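Agarase (Pseudoalteromonas fuliginea, PDB 6XJ9) probably hydrolyses agarose, the galactan of red algal cell walls, as a family 50 glycoside hydrolase of a marine bacterium. Local coordinates at residues P499-V504 with P611-L616; V637-F642 with P663-E668; V58-F63 with E200-S205. All coordinates share one frame; numbering follows the deposited sequence.

Interaction 1 (P499-V504 with P611-L616); sequences PWAVGV and PNHMYL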
# COMPACT_ATOMS: atom_id res chain seq x y z
N PRO A 499 -6.07 7.70 -36.95
CA PRO A 499 -7.01 6.83 -36.25
C PRO A 499 -6.71 6.68 -34.76
O PRO A 499 -7.58 6.27 -33.99
CB PRO A 499 -6.84 5.46 -36.93
CG PRO A 499 -5.46 5.51 -37.53
CD PRO A 499 -5.25 6.96 -37.92
N TRP A 500 -5.50 7.07 -34.36
CA TRP A 500 -5.02 6.96 -32.99
C TRP A 500 -5.65 8.04 -32.11
O TRP A 500 -5.56 7.96 -30.89
CB TRP A 500 -3.49 7.01 -32.95
CG TRP A 500 -2.90 5.78 -33.56
CD1 TRP A 500 -2.55 5.58 -34.86
CD2 TRP A 500 -2.67 4.53 -32.88
NE1 TRP A 500 -2.08 4.31 -35.04
CE2 TRP A 500 -2.16 3.64 -33.84
CE3 TRP A 500 -2.86 4.09 -31.56
CZ2 TRP A 500 -1.81 2.33 -33.52
CZ3 TRP A 500 -2.51 2.79 -31.25
CH2 TRP A 500 -2.00 1.92 -32.22
N ALA A 501 -6.26 9.04 -32.74
CA ALA A 501 -6.92 10.12 -32.02
C ALA A 501 -8.34 9.70 -31.69
O ALA A 501 -9.20 9.65 -32.56
CB ALA A 501 -6.87 11.41 -32.83
N VAL A 502 -8.59 9.41 -30.41
CA VAL A 502 -9.90 8.95 -29.97
C VAL A 502 -10.97 10.00 -30.24
O VAL A 502 -12.07 9.65 -30.65
CB VAL A 502 -9.88 8.50 -28.50
CG1 VAL A 502 -11.21 7.91 -28.06
CG2 VAL A 502 -8.75 7.52 -28.22
N GLY A 503 -10.67 11.28 -29.96
CA GLY A 503 -11.63 12.36 -30.08
C GLY A 503 -11.01 13.71 -29.68
O GLY A 503 -9.83 13.77 -29.33
N VAL A 504 -11.83 14.77 -29.74
CA VAL A 504 -11.41 16.14 -29.48
C VAL A 504 -12.29 16.76 -28.39
O VAL A 504 -13.51 16.83 -28.50
CB VAL A 504 -11.45 16.99 -30.77
CG1 VAL A 504 -10.89 18.39 -30.56
CG2 VAL A 504 -10.73 16.30 -31.92
N PRO A 611 -14.16 15.50 -39.42
CA PRO A 611 -15.45 14.82 -39.59
C PRO A 611 -15.44 13.36 -39.16
O PRO A 611 -16.48 12.85 -38.79
CB PRO A 611 -15.71 14.89 -41.10
CG PRO A 611 -14.33 15.09 -41.70
CD PRO A 611 -13.65 16.01 -40.70
N ASN A 612 -14.26 12.72 -39.18
CA ASN A 612 -14.18 11.29 -38.93
C ASN A 612 -14.02 11.02 -37.44
O ASN A 612 -14.04 9.86 -37.03
CB ASN A 612 -13.07 10.59 -39.73
CG ASN A 612 -13.15 10.81 -41.23
OD1 ASN A 612 -12.14 11.05 -41.90
ND2 ASN A 612 -14.36 10.77 -41.77
N HIS A 613 -13.87 12.08 -36.64
CA HIS A 613 -13.42 11.95 -35.26
C HIS A 613 -14.50 12.44 -34.30
O HIS A 613 -15.22 13.38 -34.61
CB HIS A 613 -12.17 12.80 -35.04
CG HIS A 613 -10.96 12.19 -35.65
ND1 HIS A 613 -10.62 12.43 -36.97
CD2 HIS A 613 -10.04 11.35 -35.15
CE1 HIS A 613 -9.52 11.77 -37.25
NE2 HIS A 613 -9.14 11.09 -36.15
N MET A 614 -14.58 11.81 -33.12
CA MET A 614 -15.64 12.14 -32.17
C MET A 614 -15.38 13.51 -31.56
O MET A 614 -14.24 13.86 -31.26
CB MET A 614 -15.70 11.11 -31.04
CG MET A 614 -16.25 9.77 -31.50
SD MET A 614 -16.48 8.69 -30.08
CE MET A 614 -14.79 8.39 -29.57
N TYR A 615 -16.47 14.26 -31.36
CA TYR A 615 -16.46 15.52 -30.64
C TYR A 615 -16.96 15.25 -29.23
O TYR A 615 -18.07 14.74 -29.05
CB TYR A 615 -17.33 16.53 -31.40
CG TYR A 615 -17.66 17.80 -30.64
CD1 TYR A 615 -16.72 18.40 -29.82
CD2 TYR A 615 -18.90 18.41 -30.79
CE1 TYR A 615 -17.01 19.57 -29.14
CE2 TYR A 615 -19.20 19.58 -30.12
CZ TYR A 615 -18.26 20.16 -29.30
OH TYR A 615 -18.55 21.31 -28.62
N LEU A 616 -16.13 15.59 -28.23
CA LEU A 616 -16.29 15.10 -26.87
C LEU A 616 -16.78 16.20 -25.94
O LEU A 616 -16.70 16.05 -24.71
CB LEU A 616 -14.93 14.58 -26.38
CG LEU A 616 -14.30 13.49 -27.24
CD1 LEU A 616 -12.88 13.23 -26.77
CD2 LEU A 616 -15.14 12.21 -27.17
O HOH W 1 -12.99 9.42 -33.21
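Val504 holds segment 611-616 with two backbone hydrogen bonds: its N donates to Met614 O at 3.0 Å, and its O accepts from Leu616 N at 2.9 Å. The pair flanks Tyr615, which makes Val504 and Tyr615 a parallel bridge between strands 501-506 and 614-615, neighbours in a parallel sheet with 449-453, consistent with the barrel core expected of a family 50 hydrolase. Two residues before Val504, a water bridges the strands, donating to Val502 O at 2.7 Å and accepting from Met614 N at 2.9 Å. His613 swings its ring over to 499-504, CG anti to the carbonyl carbon (chi1 -74°), and sets the CD2 edge 3.2 Å from Ala501 O, with that oxygen in the ring plane. Its NE2 is bonded to Ser498 O, and Tyr280 meets the imidazole edge-to-face. With His613 cut back to an alanine, Ser498 O is likely to lose its N-H donor and a gap to open between Ala501 and Tyr280. Met614 bends at chi3 (-67°), which brings CE to 3.2 Å from Val502 O and alongside Val502 CG1. Leu616 lays CD1 on the backbone of Gly503, 3.5 Å from its C, in room that a side chain on Gly503 would need. Direct N-H bonds across the contact are thus confined to Val504; before it, a ring C-H meets Ala501 O, and a water and a methyl meet Val502 O.

Interaction 2 (V637-F642 with P663-E668); sequences VDVISF and PAIIGE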
# COMPACT_ATOMS: atom_id res chain seq x y z
N VAL A 637 -22.80 16.53 -29.44
CA VAL A 637 -21.57 15.82 -29.11
C VAL A 637 -21.75 14.32 -29.28
O VAL A 637 -22.85 13.80 -29.17
CB VAL A 637 -21.10 16.16 -27.68
CG1 VAL A 637 -21.04 17.67 -27.47
CG2 VAL A 637 -22.00 15.52 -26.62
N ASP A 638 -20.63 13.63 -29.51
CA ASP A 638 -20.60 12.17 -29.58
C ASP A 638 -20.57 11.62 -28.16
O ASP A 638 -21.16 10.58 -27.87
CB ASP A 638 -19.40 11.70 -30.40
CG ASP A 638 -19.51 12.08 -31.86
OD1 ASP A 638 -20.33 11.46 -32.56
OD2 ASP A 638 -18.81 13.02 -32.27
N VAL A 639 -19.85 12.33 -27.29
CA VAL A 639 -19.70 11.94 -25.89
C VAL A 639 -19.79 13.21 -25.06
O VAL A 639 -19.17 14.21 -25.42
CB VAL A 639 -18.36 11.22 -25.63
CG1 VAL A 639 -18.22 10.73 -24.19
CG2 VAL A 639 -18.11 10.06 -26.60
N ILE A 640 -20.57 13.17 -23.97
CA ILE A 640 -20.66 14.31 -23.07
C ILE A 640 -19.56 14.18 -22.01
O ILE A 640 -19.52 13.18 -21.29
CB ILE A 640 -22.04 14.46 -22.39
CG1 ILE A 640 -23.22 14.17 -23.32
CG2 ILE A 640 -22.17 15.85 -21.79
CD1 ILE A 640 -24.56 14.12 -22.59
N SER A 641 -18.70 15.20 -21.92
CA SER A 641 -17.57 15.18 -21.00
C SER A 641 -17.86 16.06 -19.78
O SER A 641 -18.48 17.12 -19.90
CB SER A 641 -16.31 15.60 -21.71
OG SER A 641 -16.50 16.85 -22.37
N PHE A 642 -17.43 15.57 -18.60
CA PHE A 642 -17.56 16.24 -17.32
C PHE A 642 -16.26 16.05 -16.53
O PHE A 642 -15.63 15.01 -16.65
CB PHE A 642 -18.66 15.60 -16.47
CG PHE A 642 -20.03 15.57 -17.10
CD1 PHE A 642 -20.41 14.53 -17.93
CD2 PHE A 642 -20.95 16.59 -16.85
CE1 PHE A 642 -21.68 14.50 -18.49
CE2 PHE A 642 -22.22 16.56 -17.41
CZ PHE A 642 -22.58 15.52 -18.24
N PRO A 663 -23.36 8.52 -24.33
CA PRO A 663 -22.23 8.12 -23.49
C PRO A 663 -21.57 9.38 -22.92
O PRO A 663 -21.69 10.48 -23.49
CB PRO A 663 -21.28 7.39 -24.47
CG PRO A 663 -21.61 8.00 -25.84
CD PRO A 663 -23.07 8.43 -25.77
N ALA A 664 -20.89 9.22 -21.78
CA ALA A 664 -20.26 10.31 -21.05
C ALA A 664 -18.81 9.95 -20.74
O ALA A 664 -18.45 8.77 -20.68
CB ALA A 664 -21.03 10.61 -19.78
N ILE A 665 -17.96 10.96 -20.54
CA ILE A 665 -16.59 10.67 -20.14
C ILE A 665 -16.21 11.61 -19.00
O ILE A 665 -16.68 12.76 -18.97
CB ILE A 665 -15.63 10.73 -21.35
CG1 ILE A 665 -14.23 10.23 -20.98
CG2 ILE A 665 -15.60 12.13 -21.97
CD1 ILE A 665 -13.26 10.11 -22.15
N ILE A 666 -15.42 11.11 -18.05
CA ILE A 666 -14.85 11.95 -17.00
C ILE A 666 -13.51 12.50 -17.50
O ILE A 666 -12.61 11.73 -17.84
CB ILE A 666 -14.72 11.22 -15.64
CG1 ILE A 666 -16.07 10.92 -15.00
CG2 ILE A 666 -13.85 12.02 -14.69
CD1 ILE A 666 -16.81 12.15 -14.50
N GLY A 667 -13.41 13.83 -17.55
CA GLY A 667 -12.22 14.51 -18.05
C GLY A 667 -11.07 14.54 -17.05
O GLY A 667 -9.91 14.50 -17.45
N GLU A 668 -11.42 14.67 -15.76
CA GLU A 668 -10.46 14.82 -14.68
C GLU A 668 -11.07 14.32 -13.38
O GLU A 668 -12.27 14.47 -13.16
CB GLU A 668 -10.06 16.28 -14.43
CG GLU A 668 -9.66 17.07 -15.67
CD GLU A 668 -9.53 18.57 -15.51
OE1 GLU A 668 -9.45 19.06 -14.37
OE2 GLU A 668 -9.50 19.26 -16.53
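Ile640 and Phe642 each give an N-H to, and take one from, segment 663-668, four backbone hydrogen bonds that form a parallel ladder. Ile640 N reaches Pro663 O at 3.0 Å, and Ile665 N returns to Ile640 O at 2.8 Å; Phe642 N meets Ile665 O at 2.9 Å and Gly667 N meets Phe642 O at 2.7 Å. Weaker CA-H...O contacts lie beside them: Ile665 O, besides the N-H of Phe642, receives the CA-H of Ser641, at 3.3 Å from CA. Apolar contacts divide between the two faces. On the Ser641 side, Ile665 points its CG2 branch at the neighbouring strand, 3.6 Å from Ser641 CB and 3.7 Å from Val639 CG1; this follows from CG1 standing anti to the backbone N (chi1 -172°), which carries the longer branch away. The other methyl of Val639, CG2, touches the Pro663 ring, which crosses it at about a right angle. On the Phe642 side, the phenyl ring turns an edge to Ala664, with CE1 4.1 Å from its CB, and meets Trp654 edge-to-face. Polar tips look elsewhere: Ser641 OG bonds to Leu616 O and Arg619 N, Glu668 OE1 hydrogen-bonds Tyr645 OH, and OE2 forms a salt bridge with Arg619. Parallel strands 640-643 and 664-666, joined through helix 651-654, form a beta-alpha-beta unit of the kind that builds the (beta/alpha)8 barrel expected of family 50 glycoside hydrolases.

Interaction 3 (V58-F63 with E200-S205); sequences VLNVQF and ELAIKS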
# COMPACT_ATOMS: atom_id res chain seq x y z
N VAL A 58 -17.75 10.71 24.36
CA VAL A 58 -17.34 10.92 22.98
C VAL A 58 -18.58 11.01 22.09
O VAL A 58 -19.56 10.31 22.33
CB VAL A 58 -16.36 9.82 22.54
CG1 VAL A 58 -16.19 9.77 21.03
CG2 VAL A 58 -15.01 9.96 23.23
N LEU A 59 -18.54 11.89 21.09
CA LEU A 59 -19.58 11.91 20.07
C LEU A 59 -19.19 10.96 18.95
O LEU A 59 -18.23 11.23 18.23
CB LEU A 59 -19.74 13.33 19.52
CG LEU A 59 -20.09 14.40 20.55
CD1 LEU A 59 -20.01 15.79 19.94
CD2 LEU A 59 -21.46 14.15 21.16
N ASN A 60 -19.92 9.85 18.84
CA ASN A 60 -19.73 8.94 17.73
C ASN A 60 -20.75 9.31 16.66
O ASN A 60 -21.94 9.41 16.93
CB ASN A 60 -19.71 7.47 18.15
CG ASN A 60 -18.68 7.19 19.23
OD1 ASN A 60 -17.58 6.71 18.94
ND2 ASN A 60 -19.02 7.48 20.47
N VAL A 61 -20.24 9.59 15.46
CA VAL A 61 -21.04 10.14 14.38
C VAL A 61 -21.00 9.12 13.24
O VAL A 61 -19.91 8.80 12.76
CB VAL A 61 -20.47 11.50 13.93
CG1 VAL A 61 -21.32 12.14 12.84
CG2 VAL A 61 -20.27 12.46 15.10
N GLN A 62 -22.17 8.57 12.88
CA GLN A 62 -22.31 7.71 11.71
C GLN A 62 -22.98 8.50 10.59
O GLN A 62 -24.20 8.67 10.58
CB GLN A 62 -23.11 6.46 12.05
CG GLN A 62 -22.28 5.40 12.77
CD GLN A 62 -23.11 4.52 13.67
OE1 GLN A 62 -24.33 4.43 13.54
NE2 GLN A 62 -22.45 3.85 14.60
N PHE A 63 -22.15 9.02 9.67
CA PHE A 63 -22.62 9.79 8.53
C PHE A 63 -23.30 8.84 7.55
O PHE A 63 -22.73 7.83 7.16
CB PHE A 63 -21.46 10.48 7.81
CG PHE A 63 -20.69 11.50 8.62
CD1 PHE A 63 -21.13 12.82 8.70
CD2 PHE A 63 -19.52 11.16 9.27
CE1 PHE A 63 -20.43 13.76 9.44
CE2 PHE A 63 -18.81 12.09 10.01
CZ PHE A 63 -19.26 13.40 10.09
N GLU A 200 -17.59 7.27 9.25
CA GLU A 200 -17.79 7.42 10.69
C GLU A 200 -16.71 8.33 11.27
O GLU A 200 -15.62 8.47 10.72
CB GLU A 200 -17.64 6.07 11.39
CG GLU A 200 -18.83 5.15 11.21
CD GLU A 200 -18.72 3.92 12.10
OE1 GLU A 200 -18.98 2.81 11.61
OE2 GLU A 200 -18.38 4.08 13.29
N LEU A 201 -17.02 8.91 12.43
CA LEU A 201 -16.08 9.80 13.08
C LEU A 201 -16.37 9.80 14.58
O LEU A 201 -17.53 9.80 15.00
CB LEU A 201 -16.23 11.19 12.47
CG LEU A 201 -15.21 12.24 12.90
CD1 LEU A 201 -13.85 11.99 12.25
CD2 LEU A 201 -15.71 13.63 12.55
N ALA A 202 -15.29 9.79 15.36
CA ALA A 202 -15.38 9.91 16.81
C ALA A 202 -14.75 11.23 17.24
O ALA A 202 -13.60 11.51 16.92
CB ALA A 202 -14.71 8.72 17.47
N ILE A 203 -15.52 12.04 17.98
CA ILE A 203 -15.07 13.35 18.42
C ILE A 203 -14.91 13.34 19.94
O ILE A 203 -15.89 13.23 20.67
CB ILE A 203 -16.08 14.41 17.94
CG1 ILE A 203 -16.30 14.32 16.43
CG2 ILE A 203 -15.64 15.81 18.38
CD1 ILE A 203 -17.51 15.08 15.93
N LYS A 204 -13.65 13.45 20.39
CA LYS A 204 -13.29 13.39 21.80
C LYS A 204 -13.33 14.78 22.42
O LYS A 204 -13.79 14.92 23.55
CB LYS A 204 -11.91 12.75 21.99
CG LYS A 204 -11.41 12.69 23.43
CD LYS A 204 -10.14 11.88 23.60
CE LYS A 204 -10.39 10.39 23.53
NZ LYS A 204 -9.18 9.62 23.92
N SER A 205 -12.84 15.79 21.69
CA SER A 205 -12.80 17.16 22.18
C SER A 205 -12.64 18.17 21.04
O SER A 205 -12.10 17.86 19.98
CB SER A 205 -11.73 17.36 23.23
OG SER A 205 -10.46 17.56 22.65
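Leu59 and Ile203 face each other as a hydrogen-bonded pair in an antiparallel ladder of the N-terminal agarase CBM-like domain, whose many strands are consistent with a beta-sandwich. The strands run 165° apart in direction. Ile203 N gives its hydrogen to Leu59 O at 2.8 Å, and Leu59 N answers on Ile203 O; two residues on, Val61 N reaches Leu201 O at 2.8 Å and Leu201 N returns to Val61 O. The Ile203 side chain can be followed outward. Ile203 CB lies 4.1 Å from Leu59 CB and somewhat closer to Leu59 O. CG1, anti to the carbonyl carbon (chi1 -54°), passes by the same oxygen and heads along the sheet toward Val61. CD1, the tip, stops 3.9 Å from Val61 CG2, the two side chains crossing obliquely. Phe75 and Leu95 add to this buried face. The other face is more polar and partly exposed. Asn60 OD1 rests 3.8 Å from Ala202 CB, while Gln62 and Glu200 extend alongside one another in the same direction, touching through their CG atoms at 3.8 Å, with the amide turned 69° from the carboxylate. Val58 CG1 sits 4.0 Å from Ala202 CB. Back on the buried side, Val61 CG1 covers one face of the Phe63 ring toward its rim, and the edge of that ring sets CE2 3.7 Å from Leu201 CB.

Interactions 1 and 2 belong to buried parallel strands of what is probably the catalytic barrel and touch each other: Tyr615 N meets Asp638 OD2 at 2.8 Å, with Ser641 as a second tie, so segment 611-616 is held from two neighbours. Interaction 3 lies apart in the CBM-like domain, its centre about 50 Å from the centre of interaction 1 and about 38 Å from that of interaction 2. The chemistry follows the setting. Interaction 2 is a regular parallel ladder with apolar groups on both faces, interaction 1 a shorter, water-assisted pairing, and interaction 3 an antiparallel one with one apolar face and one partly exposed, polar face.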